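Side-chain contacts in pectate lyase 47 (Bacillus sp. TS-47, PDB 1VBL), which cleaves pectate by beta-elimination as a thermostable, calcium-binding member of polysaccharide lyase family 1: residues K120-K123 against D124-V128; M264-S267 against G268-V272. All coordinates share one frame; numbering follows the deposited sequence.

Contact 1. Residues K120-K123 against D124-V128; sequences KKQK and DRIMV
Lys120 and Asp124 form an i to i+4 salt bridge on the exposed flank of a helix that is about to end. The lysine runs extended past the carboxylate and turns only at its last bond (chi4 54°), which brings NZ to within 3.3 Å of Asp124 OD2, a weak bond. The same oxygen also touches the lysine CG, so the aliphatic stem shares in the contact. On the other branch, Asp124 OD1 meets CE of Lys123 at 3.3 Å; that lysine, folded at three of its torsions, crosses the carboxylate with its CD and CE, while its NZ makes no charged contact with it.

On the inner side, CG of Gln122 packs against the CD1 methyl of Ile126 at 3.5 Å, and the isoleucine also sets both branches, CG1 and CG2, against Gln122 O. That carbonyl oxygen takes two N-H groups: Ile126 N, almost in line with C=O at 2.9 Å, and Arg125 N, well above the carbonyl plane, so an i+3 bond stands beside the i+4 bond on one acceptor in the last turn. Met127 N still bonds to Lys123 O at 3.2 Å, and one water bridges Lys123 O to Met127 O, where the chain leaves helical geometry.

Farther out, OE1 of Gln122 accepts from Tyr171 N, and the Arg125 guanidinium binds Asp73 and the carbonyl of Val71. Tyr83 of helix 80-83 covers Gln122 and Ile126. Helix 110-126 passes directly into strand 127-129, an outermost strand of a parallel sheet, where Met127 packs on Leu151 of the adjacent strand 149-153, with its side chain about 8 Å from the bound calcium ion.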
loop_
_atom_site.group_PDB
_atom_site.type_symbol
_atom_site.label_atom_id
_atom_site.label_comp_id
_atom_site.label_asym_id
_atom_site.label_seq_id
_atom_site.Cartn_x
_atom_site.Cartn_y
_atom_site.Cartn_z
ATOM N N LYS A 120 14.048 13.600 -7.324
ATOM C CA LYS A 120 15.075 12.850 -6.609
ATOM C C LYS A 120 15.407 13.491 -5.266
ATOM O O LYS A 120 15.637 12.795 -4.277
ATOM C CB LYS A 120 16.353 12.740 -7.444
ATOM C CG LYS A 120 17.468 12.008 -6.717
ATOM C CD LYS A 120 18.751 11.973 -7.527
ATOM C CE LYS A 120 19.879 11.341 -6.722
ATOM N NZ LYS A 120 19.499 9.993 -6.213
ATOM N N LYS A 121 15.437 14.820 -5.227
ATOM C CA LYS A 121 15.748 15.511 -3.983
ATOM C C LYS A 121 14.669 15.246 -2.932
ATOM O O LYS A 121 14.969 15.057 -1.753
ATOM C CB LYS A 121 15.892 17.022 -4.217
ATOM C CG LYS A 121 16.423 17.762 -2.995
ATOM C CD LYS A 121 16.738 19.226 -3.288
ATOM C CE LYS A 121 17.156 19.948 -2.016
ATOM N NZ LYS A 121 17.471 21.389 -2.239
ATOM N N GLN A 122 13.410 15.224 -3.350
ATOM C CA GLN A 122 12.348 14.960 -2.386
ATOM C C GLN A 122 12.392 13.491 -1.973
ATOM O O GLN A 122 12.253 13.164 -0.794
ATOM C CB GLN A 122 10.974 15.304 -2.967
ATOM C CG GLN A 122 9.822 14.908 -2.044
ATOM C CD GLN A 122 8.500 15.546 -2.429
ATOM O OE1 GLN A 122 8.158 15.632 -3.607
ATOM N NE2 GLN A 122 7.741 15.985 -1.428
ATOM N N LYS A 123 12.600 12.613 -2.947
ATOM C CA LYS A 123 12.667 11.180 -2.683
ATOM C C LYS A 123 13.751 10.854 -1.657
ATOM O O LYS A 123 13.496 10.162 -0.667
ATOM C CB LYS A 123 12.938 10.420 -3.988
ATOM C CG LYS A 123 12.965 8.903 -3.855
ATOM C CD LYS A 123 14.379 8.357 -3.779
ATOM C CE LYS A 123 15.176 8.705 -5.035
ATOM N NZ LYS A 123 14.442 8.346 -6.287
ATOM N N ASP A 124 14.959 11.358 -1.893
ATOM C CA ASP A 124 16.070 11.103 -0.985
ATOM C C ASP A 124 15.817 11.611 0.434
ATOM O O ASP A 124 16.460 11.155 1.377
ATOM C CB ASP A 124 17.365 11.722 -1.529
ATOM C CG ASP A 124 17.890 10.998 -2.759
ATOM O OD1 ASP A 124 17.470 9.849 -3.009
ATOM O OD2 ASP A 124 18.736 11.576 -3.473
ATOM N N ARG A 125 14.884 12.546 0.596
ATOM C CA ARG A 125 14.596 13.084 1.923
ATOM C C ARG A 125 13.391 12.487 2.648
ATOM O O ARG A 125 13.456 12.253 3.856
ATOM C CB ARG A 125 14.417 14.607 1.861
ATOM C CG ARG A 125 13.946 15.236 3.180
ATOM C CD ARG A 125 14.171 16.749 3.198
ATOM N NE ARG A 125 15.596 17.075 3.190
ATOM C CZ ARG A 125 16.368 17.118 4.272
ATOM N NH1 ARG A 125 15.862 16.866 5.472
ATOM N NH2 ARG A 125 17.660 17.388 4.150
ATOM N N ILE A 126 12.303 12.242 1.922
ATOM C CA ILE A 126 11.085 11.730 2.546
ATOM C C ILE A 126 10.880 10.218 2.604
ATOM O O ILE A 126 10.049 9.746 3.380
ATOM C CB ILE A 126 9.827 12.360 1.906
ATOM C CG1 ILE A 126 9.594 11.791 0.505
ATOM C CG2 ILE A 126 9.995 13.885 1.843
ATOM C CD1 ILE A 126 8.324 12.308 -0.151
ATOM N N MET A 127 11.602 9.457 1.787
ATOM C CA MET A 127 11.458 8.004 1.832
ATOM C C MET A 127 12.533 7.474 2.771
ATOM O O MET A 127 13.726 7.494 2.455
ATOM C CB MET A 127 11.598 7.392 0.437
ATOM C CG MET A 127 10.463 7.773 -0.515
ATOM S SD MET A 127 8.798 7.627 0.229
ATOM C CE MET A 127 8.720 5.877 0.513
ATOM N N VAL A 128 12.092 7.021 3.939
ATOM C CA VAL A 128 12.978 6.518 4.983
ATOM C C VAL A 128 13.273 5.027 4.854
ATOM O O VAL A 128 12.358 4.201 4.859
ATOM C CB VAL A 128 12.358 6.788 6.381
ATOM C CG1 VAL A 128 13.276 6.291 7.481
ATOM C CG2 VAL A 128 12.089 8.279 6.547
HETATM O O HOH W 1 15.096 7.879 0.005
#

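Contact 2. Residues M264-S267 against G268-V272; sequences MADS and GHLRV
Asp266 and His269 are the ends of a type II beta turn, closed by His269 N donating to Asp266 O at 2.9 Å; the donor is tilted from the carbonyl plane and the bond is bent, with an N-H...O angle of 143°. The turn follows directly on the short 3-10 segment 264-266, whose own closing bond runs from Ser267 N to Met264 O.

Gly268 takes the third position of the turn with a positive phi of 86°, where a beta carbon would collide with the carbonyl oxygen of Ser267. Its own carbonyl oxygen then stands 3.2 Å above one face of the Arg271 guanidinium, displaced toward the rim.

His269 brings its CB to 3.4 Å from Asp266 O, and its ring turns an edge to the preceding 3-10 turn: CD2 lies 3.4 Å from Ala265 O, near the ring plane. With CG beside the backbone N (chi1 -63°), the ring swings back toward Ala265, edge first, while ND1 is hydrogen-bonded to Asp239. Putting an alanine here would probably leave Asp239 without this imidazole partner and the Ala265 carbonyl without the ring edge beside it.

Leu270 adopts a left-handed backbone conformation and lays its CD1 methyl across the stem of Asp266, 3.8 Å from both CB and CG. The aspartate is held at OD1 by a salt bridge to Arg263 and a bond from Ser237 N.

Arg271 pairs with Asp239 as well and meets Trp14 in a cation-pi contact. The loop joins strand 253-257 to strand 272-280 of the parallel beta-helix; Leu270 packs inward on Ile234 and Ile257, and Val272 begins the next strand against Ile241 and Ile243.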
loop_
_atom_site.group_PDB
_atom_site.type_symbol
_atom_site.label_atom_id
_atom_site.label_comp_id
_atom_site.label_asym_id
_atom_site.label_seq_id
_atom_site.Cartn_x
_atom_site.Cartn_y
_atom_site.Cartn_z
ATOM N N MET A 264 9.569 -12.195 -14.580
ATOM C CA MET A 264 9.462 -13.599 -14.212
ATOM C C MET A 264 10.185 -13.876 -12.901
ATOM O O MET A 264 9.985 -14.920 -12.286
ATOM C CB MET A 264 10.036 -14.486 -15.320
ATOM C CG MET A 264 9.287 -14.389 -16.645
ATOM S SD MET A 264 7.505 -14.681 -16.482
ATOM C CE MET A 264 6.849 -13.128 -17.072
ATOM N N ALA A 265 11.022 -12.933 -12.477
ATOM C CA ALA A 265 11.760 -13.077 -11.229
ATOM C C ALA A 265 10.800 -13.101 -10.038
ATOM O O ALA A 265 11.167 -13.536 -8.943
ATOM C CB ALA A 265 12.758 -11.933 -11.074
ATOM N N ASP A 266 9.573 -12.631 -10.255
ATOM C CA ASP A 266 8.565 -12.618 -9.197
ATOM C C ASP A 266 7.892 -13.976 -9.039
ATOM O O ASP A 266 7.292 -14.264 -8.001
ATOM C CB ASP A 266 7.493 -11.557 -9.472
ATOM C CG ASP A 266 7.968 -10.154 -9.152
ATOM O OD1 ASP A 266 8.957 -10.023 -8.404
ATOM O OD2 ASP A 266 7.343 -9.183 -9.635
ATOM N N SER A 267 7.991 -14.812 -10.068
ATOM C CA SER A 267 7.381 -16.136 -10.024
ATOM C C SER A 267 7.902 -16.918 -8.823
ATOM O O SER A 267 9.106 -16.964 -8.577
ATOM C CB SER A 267 7.686 -16.902 -11.313
ATOM O OG SER A 267 7.005 -18.144 -11.323
ATOM N N GLY A 268 6.990 -17.528 -8.073
ATOM C CA GLY A 268 7.388 -18.289 -6.904
ATOM C C GLY A 268 7.531 -17.432 -5.659
ATOM O O GLY A 268 7.880 -17.929 -4.589
ATOM N N HIS A 269 7.264 -16.138 -5.792
ATOM C CA HIS A 269 7.364 -15.221 -4.660
ATOM C C HIS A 269 6.064 -14.455 -4.474
ATOM O O HIS A 269 5.002 -14.916 -4.880
ATOM C CB HIS A 269 8.514 -14.241 -4.881
ATOM C CG HIS A 269 9.853 -14.900 -4.951
ATOM N ND1 HIS A 269 10.436 -15.514 -3.863
ATOM C CD2 HIS A 269 10.711 -15.069 -5.984
ATOM C CE1 HIS A 269 11.597 -16.032 -4.224
ATOM N NE2 HIS A 269 11.787 -15.775 -5.505
ATOM N N LEU A 270 6.157 -13.280 -3.859
ATOM C CA LEU A 270 4.990 -12.444 -3.617
ATOM C C LEU A 270 3.898 -13.185 -2.848
ATOM O O LEU A 270 2.707 -12.997 -3.096
ATOM C CB LEU A 270 4.443 -11.913 -4.944
ATOM C CG LEU A 270 5.431 -11.020 -5.709
ATOM C CD1 LEU A 270 4.815 -10.575 -7.029
ATOM C CD2 LEU A 270 5.797 -9.812 -4.859
ATOM N N ARG A 271 4.315 -14.029 -1.912
ATOM C CA ARG A 271 3.373 -14.766 -1.082
ATOM C C ARG A 271 2.966 -13.829 0.048
ATOM O O ARG A 271 3.750 -13.534 0.949
ATOM C CB ARG A 271 4.029 -16.046 -0.563
ATOM C CG ARG A 271 4.106 -17.114 -1.652
ATOM C CD ARG A 271 4.948 -18.319 -1.266
ATOM N NE ARG A 271 6.380 -18.035 -1.323
ATOM C CZ ARG A 271 7.320 -18.973 -1.380
ATOM N NH1 ARG A 271 6.973 -20.252 -1.395
ATOM N NH2 ARG A 271 8.603 -18.634 -1.410
ATOM N N VAL A 272 1.729 -13.351 -0.027
ATOM C CA VAL A 272 1.211 -12.397 0.939
ATOM C C VAL A 272 -0.148 -12.816 1.486
ATOM O O VAL A 272 -0.949 -13.430 0.788
ATOM C CB VAL A 272 1.038 -10.998 0.274
ATOM C CG1 VAL A 272 0.632 -9.959 1.316
ATOM C CG2 VAL A 272 2.327 -10.586 -0.429
#

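Both contacts are partly buried junctions that deliver the chain into a beta strand, but they do it differently. Contact 1 ends a long helix and enters strand 127-129, with charged lysines facing outward and Gln122 and Ile126 facing in, carbon against carbon; contact 2 is a loop between two strands, bent by a glycine and steadied by polar groups of segment 237-239 next door. Helical carbonyl bonds dominate the first, whereas a single turn bond and side-chain ties to outside residues mark the second. Their centres lie 27 Å apart and their nearest atoms about 17 Å, without touching; the side chain of Leu270 is about 12 Å from the calcium ion, farther than that of Met127.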